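PDB 2INV: inulin fructotransferase from Bacillus sp. snu-7, which catalyses intramolecular fructosyl transfer on inulin, splitting the chain to release a cyclic difructose dianhydride. Local coordinates for residues 49-52 / 53-56; 311-314 / 315-319. All blocks are in the same frame, centred on the assembly; numbering follows the deposited sequence.

Contact 1: residues 49-52 / 53-56; sequences QTSP and DARP
The backbone N of A54 donates to S51 O at 2.7 Å, closing a type I beta turn whose two central residues are P52 and D53. The donor stands well above the plane of the S51 carbonyl, 60° out of it. Water 1 joins the same two residues a second way, accepting from S51 N at 2.8 Å and donating to A54 O. On the side-chain side, the CB atoms of S51 and A54 meet at 3.7 Å. The R55 side chain then runs back along the residues before the turn. Its CG lies 3.5 Å from Q49 CB, and a bend at chi3 (-84°) brings the guanidinium beside T50 and P52. Q49 O sits at the edge of this group, near its plane, while T50 O lies 3.6 Å above one face of the R55 guanidinium, offset toward the rim. P52 CD covers that same face, and P52 CG touches R55 NH2 at 3.2 Å, the two side chains running side by side in the same direction. R55 NH2 donates onward to Q104 O of the second subunit. An alanine at R55 would remove the guanidinium and probably leave that Q104 carbonyl without its donor and P52 without its flat neighbour. The extended Q49 side chain crosses the P56 ring, with Q49 CD 3.9 Å from P56 CD. D53 OD1 binds Q107 of the second subunit and P52 packs on its W103, so the loop from helix 30-48 to strand 58-62 forms part of a subunit interface.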
ATOM      1  N   GLN A  49     -19.038  22.089 -20.619  1.00 17.26           N
ATOM      2  CA  GLN A  49     -18.191  21.248 -21.459  1.00 17.15           C
ATOM      3  C   GLN A  49     -19.017  20.409 -22.430  1.00 17.04           C
ATOM      4  O   GLN A  49     -19.370  19.264 -22.155  1.00 16.75           O
ATOM      5  CB  GLN A  49     -17.308  20.376 -20.568  1.00 15.23           C
ATOM      6  CG  GLN A  49     -16.652  21.189 -19.457  1.00 15.53           C
ATOM      7  CD  GLN A  49     -15.797  20.380 -18.509  1.00 15.13           C
ATOM      8  OE1 GLN A  49     -15.198  20.935 -17.586  1.00 16.37           O
ATOM      9  NE2 GLN A  49     -15.716  19.070 -18.739  1.00 13.18           N
ATOM     10  N   THR A  50     -19.327  21.006 -23.577  1.00 17.83           N
ATOM     11  CA  THR A  50     -20.125  20.354 -24.610  1.00 18.81           C
ATOM     12  C   THR A  50     -19.303  19.606 -25.667  1.00 19.06           C
ATOM     13  O   THR A  50     -19.829  18.742 -26.377  1.00 19.07           O
ATOM     14  CB  THR A  50     -21.036  21.392 -25.319  1.00 19.95           C
ATOM     15  OG1 THR A  50     -20.238  22.469 -25.835  1.00 19.45           O
ATOM     16  CG2 THR A  50     -22.057  21.966 -24.327  1.00 20.27           C
ATOM     17  N   SER A  51     -18.010  19.915 -25.749  1.00 18.46           N
ATOM     18  CA  SER A  51     -17.106  19.288 -26.721  1.00 19.66           C
ATOM     19  C   SER A  51     -16.435  17.998 -26.240  1.00 18.42           C
ATOM     20  O   SER A  51     -15.754  17.984 -25.212  1.00 18.45           O
ATOM     21  CB  SER A  51     -15.981  20.249 -27.105  1.00 20.96           C
ATOM     22  OG  SER A  51     -16.463  21.418 -27.740  1.00 24.87           O
ATOM     23  N   PRO A  52     -16.641  16.887 -26.956  1.00 18.47           N
ATOM     24  CA  PRO A  52     -16.000  15.638 -26.540  1.00 18.00           C
ATOM     25  C   PRO A  52     -14.480  15.803 -26.475  1.00 18.08           C
ATOM     26  O   PRO A  52     -13.782  14.996 -25.880  1.00 18.00           O
ATOM     27  CB  PRO A  52     -16.427  14.675 -27.637  1.00 18.66           C
ATOM     28  CG  PRO A  52     -17.842  15.068 -27.841  1.00 19.00           C
ATOM     29  CD  PRO A  52     -17.809  16.600 -27.812  1.00 18.47           C
ATOM     30  N   ASP A  53     -13.974  16.860 -27.096  1.00 18.02           N
ATOM     31  CA  ASP A  53     -12.543  17.114 -27.113  1.00 17.94           C
ATOM     32  C   ASP A  53     -12.159  18.099 -26.018  1.00 17.87           C
ATOM     33  O   ASP A  53     -10.984  18.364 -25.786  1.00 18.02           O
ATOM     34  CB  ASP A  53     -12.119  17.645 -28.486  1.00 20.55           C
ATOM     35  CG  ASP A  53     -10.635  17.463 -28.741  1.00 22.24           C
ATOM     36  OD1 ASP A  53     -10.130  16.341 -28.504  1.00 22.52           O
ATOM     37  OD2 ASP A  53      -9.980  18.435 -29.169  1.00 25.07           O
ATOM     38  N   ALA A  54     -13.172  18.631 -25.347  1.00 16.59           N
ATOM     39  CA  ALA A  54     -12.966  19.575 -24.264  1.00 16.30           C
ATOM     40  C   ALA A  54     -13.854  19.220 -23.085  1.00 15.80           C
ATOM     41  O   ALA A  54     -14.775  19.969 -22.730  1.00 16.93           O
ATOM     42  CB  ALA A  54     -13.258  20.995 -24.739  1.00 15.00           C
ATOM     43  N   ARG A  55     -13.586  18.062 -22.486  1.00 16.16           N
ATOM     44  CA  ARG A  55     -14.354  17.634 -21.322  1.00 15.45           C
ATOM     45  C   ARG A  55     -13.452  17.081 -20.217  1.00 15.14           C
ATOM     46  O   ARG A  55     -13.436  15.879 -19.925  1.00 13.41           O
ATOM     47  CB  ARG A  55     -15.461  16.662 -21.736  1.00 17.42           C
ATOM     48  CG  ARG A  55     -16.619  17.433 -22.375  1.00 20.15           C
ATOM     49  CD  ARG A  55     -17.969  16.718 -22.340  1.00 24.03           C
ATOM     50  NE  ARG A  55     -18.143  15.775 -23.436  1.00 25.49           N
ATOM     51  CZ  ARG A  55     -19.292  15.579 -24.077  1.00 24.95           C
ATOM     52  NH1 ARG A  55     -20.374  16.259 -23.736  1.00 26.62           N
ATOM     53  NH2 ARG A  55     -19.361  14.701 -25.067  1.00 25.89           N
ATOM     54  N   PRO A  56     -12.639  17.984 -19.633  1.00 15.31           N
ATOM     55  CA  PRO A  56     -11.650  17.869 -18.554  1.00 15.90           C
ATOM     56  C   PRO A  56     -12.277  17.329 -17.285  1.00 14.86           C
ATOM     57  O   PRO A  56     -11.637  16.603 -16.512  1.00 14.85           O
ATOM     58  CB  PRO A  56     -11.196  19.307 -18.362  1.00 16.97           C
ATOM     59  CG  PRO A  56     -11.183  19.817 -19.743  1.00 18.65           C
ATOM     60  CD  PRO A  56     -12.475  19.276 -20.328  1.00 16.35           C
TER
HETATM   61  O   HOH W   1     -16.461  21.721 -24.213  1.00 16.04           O

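Contact 2: residues 311-314 / 315-319; sequences NGLD and DLYGV
L313 and Y317 make the apolar part of this local contact, a CH-pi interaction. L313 CD1 rests over the centre of the tyrosine ring, 3.5 Å from its centroid and only 13° off the ring normal, while the other methyl, L313 CD2, reaches Y317 CD1 at 3.8 Å, on the CD1-CE1 side of the ring. The tyrosine CG stands anti to its own N (chi1 -172°), which turns one ring face to the leucine; Y317 also stacks with the ring of H321. Hydrogen bonds hold the backbone between these two side chains. Y317 N donates to D314 O at 3.2 Å and closes a type I beta turn from D314 to Y317. At the turn's entry the D314 carboxylate folds over it: OD1 takes the N-H of L316 at 2.7 Å on its anti side and also brushes L316 CB at 3.2 Å. Upstream, N311 OD1 accepts from L313 N at 2.9 Å, forming an Asx turn around G312. The D315 carboxylate instead faces the rest of the chain, forming a salt bridge with R298 and accepting from Y336 OH and A344 N. The whole piece lies in the loop between strands 285-299 and 320-323, with L313 and Y317 packed on R281 of strand 280-283 and L316 on T351 of strand 351-357.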
ATOM      1  N   ASN A 311     -23.894 -17.660   9.424  1.00 20.12           N
ATOM      2  CA  ASN A 311     -23.919 -17.496   7.978  1.00 18.04           C
ATOM      3  C   ASN A 311     -24.467 -18.763   7.332  1.00 16.92           C
ATOM      4  O   ASN A 311     -24.365 -18.952   6.122  1.00 15.87           O
ATOM      5  CB  ASN A 311     -22.514 -17.145   7.447  1.00 17.65           C
ATOM      6  CG  ASN A 311     -21.522 -18.294   7.568  1.00 15.96           C
ATOM      7  OD1 ASN A 311     -21.814 -19.330   8.177  1.00 16.64           O
ATOM      8  ND2 ASN A 311     -20.334 -18.104   7.002  1.00 15.82           N
ATOM      9  N   GLY A 312     -25.042 -19.628   8.165  1.00 17.07           N
ATOM     10  CA  GLY A 312     -25.635 -20.857   7.675  1.00 17.42           C
ATOM     11  C   GLY A 312     -24.664 -21.939   7.232  1.00 17.15           C
ATOM     12  O   GLY A 312     -25.082 -22.989   6.738  1.00 18.62           O
ATOM     13  N   LEU A 313     -23.372 -21.696   7.400  1.00 16.20           N
ATOM     14  CA  LEU A 313     -22.385 -22.685   7.009  1.00 15.93           C
ATOM     15  C   LEU A 313     -21.850 -23.433   8.217  1.00 15.87           C
ATOM     16  O   LEU A 313     -21.776 -22.879   9.315  1.00 15.53           O
ATOM     17  CB  LEU A 313     -21.238 -22.011   6.266  1.00 15.64           C
ATOM     18  CG  LEU A 313     -21.618 -21.395   4.919  1.00 14.96           C
ATOM     19  CD1 LEU A 313     -20.397 -20.783   4.264  1.00 14.01           C
ATOM     20  CD2 LEU A 313     -22.220 -22.471   4.025  1.00 14.20           C
ATOM     21  N   ASP A 314     -21.499 -24.703   8.027  1.00 16.27           N
ATOM     22  CA  ASP A 314     -20.953 -25.466   9.140  1.00 16.85           C
ATOM     23  C   ASP A 314     -19.432 -25.478   9.041  1.00 17.00           C
ATOM     24  O   ASP A 314     -18.856 -24.976   8.068  1.00 17.26           O
ATOM     25  CB  ASP A 314     -21.526 -26.897   9.213  1.00 17.21           C
ATOM     26  CG  ASP A 314     -21.166 -27.766   8.012  1.00 17.88           C
ATOM     27  OD1 ASP A 314     -20.006 -27.732   7.545  1.00 16.27           O
ATOM     28  OD2 ASP A 314     -22.056 -28.521   7.552  1.00 18.36           O
ATOM     29  N   ASP A 315     -18.783 -26.020  10.064  1.00 15.72           N
ATOM     30  CA  ASP A 315     -17.325 -26.051  10.112  1.00 15.82           C
ATOM     31  C   ASP A 315     -16.643 -27.026   9.173  1.00 14.73           C
ATOM     32  O   ASP A 315     -15.426 -27.188   9.222  1.00 15.07           O
ATOM     33  CB  ASP A 315     -16.880 -26.310  11.544  1.00 16.05           C
ATOM     34  CG  ASP A 315     -17.143 -25.120  12.443  1.00 17.78           C
ATOM     35  OD1 ASP A 315     -16.306 -24.189  12.460  1.00 18.31           O
ATOM     36  OD2 ASP A 315     -18.195 -25.096  13.117  1.00 18.49           O
ATOM     37  N   LEU A 316     -17.415 -27.684   8.322  1.00 14.58           N
ATOM     38  CA  LEU A 316     -16.810 -28.608   7.377  1.00 14.54           C
ATOM     39  C   LEU A 316     -16.686 -27.889   6.028  1.00 14.07           C
ATOM     40  O   LEU A 316     -16.035 -28.380   5.108  1.00 13.95           O
ATOM     41  CB  LEU A 316     -17.633 -29.897   7.267  1.00 15.41           C
ATOM     42  CG  LEU A 316     -17.556 -30.776   8.526  1.00 15.82           C
ATOM     43  CD1 LEU A 316     -18.503 -31.955   8.411  1.00 17.13           C
ATOM     44  CD2 LEU A 316     -16.127 -31.270   8.717  1.00 17.81           C
ATOM     45  N   TYR A 317     -17.293 -26.702   5.934  1.00 13.87           N
ATOM     46  CA  TYR A 317     -17.228 -25.878   4.722  1.00 13.07           C
ATOM     47  C   TYR A 317     -15.771 -25.446   4.598  1.00 13.71           C
ATOM     48  O   TYR A 317     -15.246 -25.297   3.485  1.00 14.59           O
ATOM     49  CB  TYR A 317     -18.106 -24.624   4.865  1.00 13.18           C
ATOM     50  CG  TYR A 317     -18.263 -23.807   3.595  1.00 12.15           C
ATOM     51  CD1 TYR A 317     -19.143 -24.207   2.592  1.00 11.90           C
ATOM     52  CD2 TYR A 317     -17.544 -22.624   3.403  1.00 12.42           C
ATOM     53  CE1 TYR A 317     -19.316 -23.446   1.428  1.00 12.01           C
ATOM     54  CE2 TYR A 317     -17.702 -21.854   2.236  1.00 12.19           C
ATOM     55  CZ  TYR A 317     -18.594 -22.273   1.256  1.00 11.18           C
ATOM     56  OH  TYR A 317     -18.771 -21.523   0.120  1.00 13.12           O
ATOM     57  N   GLY A 318     -15.132 -25.241   5.752  1.00 13.66           N
ATOM     58  CA  GLY A 318     -13.745 -24.820   5.770  1.00 14.01           C
ATOM     59  C   GLY A 318     -13.599 -23.317   5.903  1.00 14.47           C
ATOM     60  O   GLY A 318     -14.435 -22.569   5.396  1.00 13.92           O
ATOM     61  N   VAL A 319     -12.554 -22.869   6.597  1.00 12.98           N
ATOM     62  CA  VAL A 319     -12.315 -21.438   6.761  1.00 13.40           C
ATOM     63  C   VAL A 319     -11.946 -20.919   5.380  1.00 13.11           C
ATOM     64  O   VAL A 319     -12.251 -19.776   5.023  1.00 11.45           O
ATOM     65  CB  VAL A 319     -11.149 -21.160   7.730  1.00 15.16           C
ATOM     66  CG1 VAL A 319     -11.314 -21.984   8.993  1.00 14.40           C
ATOM     67  CG2 VAL A 319      -9.827 -21.487   7.062  1.00 18.48           C
TER

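In the fold
Both contacts are beta turns in loops of the right-handed parallel beta-helix, and they lie on opposite sides of the chain's centre, about 53 Å apart between centres and about 42 Å between nearest atoms. Contact 1, about 34 Å from the chain's centre, meets the second subunit, whereas no other chain of the trimeric assembly touches contact 2, about 20 Å from that centre. Neither contact includes a residue of the glycan pockets. The partners of N311 in contact 2 are sequence neighbours of pocket residues: R254, whose O takes its ND2, follows R252 by two, and Y276, on which it packs, follows F275. Residues 49-56 lie at the interface with the second subunit.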